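Local coordinates for hypothetical protein (PDB 2GSL) that may be a ribonuclease of the MrnC family involved in RNA processing, and carries a ribonuclease III domain, at the interface of chains A and B. Residues are numbered along the deposited sequence; one frame, centred on the assembly and turned at random. Chains: chain A/B, Hypothetical protein.

The interface of chains A and B. Residues chain A 20-21, 24-25, 28, 110; chain B 28, 31-32.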
loop_
_atom_site.group_PDB
_atom_site.type_symbol
_atom_site.label_atom_id
_atom_site.label_comp_id
_atom_site.label_asym_id
_atom_site.label_seq_id
_atom_site.Cartn_x
_atom_site.Cartn_y
_atom_site.Cartn_z
ATOM N N PHE A 20 5.819 3.470 -8.287
ATOM C CA PHE A 20 6.087 2.381 -7.353
ATOM C C PHE A 20 5.393 2.703 -6.037
ATOM O O PHE A 20 4.734 1.856 -5.428
ATOM C CB PHE A 20 7.601 2.246 -7.134
ATOM C CG PHE A 20 8.002 1.046 -6.313
ATOM C CD1 PHE A 20 7.529 -0.229 -6.634
ATOM C CD2 PHE A 20 8.890 1.180 -5.242
ATOM C CE1 PHE A 20 7.939 -1.346 -5.902
ATOM C CE2 PHE A 20 9.300 0.071 -4.514
ATOM C CZ PHE A 20 8.828 -1.197 -4.837
ATOM N N LEU A 21 5.562 3.941 -5.603
ATOM C CA LEU A 21 4.957 4.407 -4.379
ATOM C C LEU A 21 3.454 4.536 -4.628
ATOM O O LEU A 21 2.643 4.059 -3.835
ATOM C CB LEU A 21 5.567 5.761 -3.992
ATOM C CG LEU A 21 4.859 6.566 -2.904
ATOM C CD1 LEU A 21 4.910 5.805 -1.597
ATOM C CD2 LEU A 21 5.515 7.918 -2.772
ATOM N N ALA A 24 1.353 1.301 -4.243
ATOM C CA ALA A 24 1.069 0.930 -2.859
ATOM C C ALA A 24 -0.019 1.828 -2.276
ATOM O O ALA A 24 -0.883 1.366 -1.515
ATOM C CB ALA A 24 2.337 1.026 -2.014
ATOM N N ILE A 25 0.015 3.107 -2.649
ATOM C CA ILE A 25 -0.958 4.087 -2.160
ATOM C C ILE A 25 -2.346 3.741 -2.689
ATOM O O ILE A 25 -3.349 3.845 -1.969
ATOM C CB ILE A 25 -0.573 5.537 -2.616
ATOM C CG1 ILE A 25 0.787 5.927 -2.025
ATOM C CG2 ILE A 25 -1.597 6.552 -2.144
ATOM C CD1 ILE A 25 1.335 7.211 -2.577
ATOM N N LEU A 28 -3.832 0.477 -0.955
ATOM C CA LEU A 28 -4.315 0.875 0.374
ATOM C C LEU A 28 -5.693 1.513 0.356
ATOM O O LEU A 28 -6.593 1.061 1.055
ATOM C CB LEU A 28 -3.329 1.845 1.032
ATOM C CG LEU A 28 -3.672 2.260 2.452
ATOM C CD1 LEU A 28 -3.964 1.014 3.287
ATOM C CD2 LEU A 28 -2.525 3.034 3.031
ATOM N N TYR A 110 1.001 12.417 -2.952
ATOM C CA TYR A 110 1.301 11.999 -1.598
ATOM C C TYR A 110 2.553 12.729 -1.085
ATOM O O TYR A 110 2.489 13.475 -0.108
ATOM C CB TYR A 110 1.514 10.496 -1.587
ATOM C CG TYR A 110 1.531 9.894 -0.219
ATOM C CD1 TYR A 110 0.364 9.492 0.401
ATOM C CD2 TYR A 110 2.732 9.680 0.434
ATOM C CE1 TYR A 110 0.397 8.880 1.638
ATOM C CE2 TYR A 110 2.781 9.075 1.662
ATOM C CZ TYR A 110 1.616 8.671 2.260
ATOM O OH TYR A 110 1.695 8.020 3.468
ATOM N N LEU B 28 3.328 0.153 2.038
ATOM C CA LEU B 28 3.457 1.581 1.735
ATOM C C LEU B 28 4.624 2.215 2.507
ATOM O O LEU B 28 5.432 2.930 1.916
ATOM C CB LEU B 28 2.154 2.320 2.059
ATOM C CG LEU B 28 2.176 3.816 1.761
ATOM C CD1 LEU B 28 2.527 4.025 0.297
ATOM C CD2 LEU B 28 0.831 4.449 2.087
ATOM N N ARG B 31 7.957 0.911 1.344
ATOM C CA ARG B 31 8.254 1.485 0.037
ATOM C C ARG B 31 8.666 2.939 0.131
ATOM O O ARG B 31 9.587 3.367 -0.560
ATOM C CB ARG B 31 7.055 1.332 -0.897
ATOM C CG ARG B 31 6.914 -0.091 -1.418
ATOM C CD ARG B 31 5.797 -0.170 -2.383
ATOM N NE ARG B 31 5.706 -1.491 -3.000
ATOM C CZ ARG B 31 4.823 -1.792 -3.944
ATOM N NH1 ARG B 31 3.964 -0.877 -4.379
ATOM N NH2 ARG B 31 4.796 -3.005 -4.447
ATOM N N LYS B 32 7.981 3.699 0.978
ATOM C CA LYS B 32 8.317 5.104 1.160
ATOM C C LYS B 32 9.751 5.255 1.644
ATOM O O LYS B 32 10.494 6.098 1.143
ATOM C CB LYS B 32 7.398 5.756 2.183
ATOM C CG LYS B 32 5.950 5.687 1.819
ATOM C CD LYS B 32 5.168 6.831 2.430
ATOM C CE LYS B 32 5.204 6.820 3.940
ATOM N NZ LYS B 32 4.172 7.768 4.440
#
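B:Leu28 is pressed into the flank of helix 15-34 of chain A, in a helix-to-helix interface between two ribonuclease III domains of what is likely an MrnC-family RNase. The same helix of each chain faces its twin about a two-fold axis; ribonuclease III domains typically dimerise, so the pairing is plausibly biological.

In the apolar core, CD1 of B:Leu28 touches CD1 of A:Leu21 and CG1 of A:Ile25, each at 3.5 Å, and also reaches CB of A:Ala24. CG of B:Leu28 lies anti to the backbone N (chi1 -179°), which points the isobutyl end at chain A; its two methyls then serve different partners, CD2 meeting CD2 of A:Leu28 at 3.8 Å, the two leucines crossing nearly at right angles.

A cation-pi stack forms at one flank. The extended B:Arg31 chain runs over a face of the A:Phe20 ring, with NE 4.0 Å from the ring centroid and the guanidinium tilted 25° from the ring plane. CD of B:Arg31 packs on CB of A:Ala24 at 3.7 Å, while NH1 lies near the backbone O of A:Phe20 without a hydrogen bond.

On the other flank an aliphatic contact ends in a hydrogen bond. B:Lys32 lays CG against CD1 of A:Leu21, then bends at chi3 (-62°), bringing NZ to the edge of the A:Tyr110 ring, in its plane, where it donates a 2.7 Å hydrogen bond to the phenol OH. The aliphatic CD rests near CE2 of the same ring.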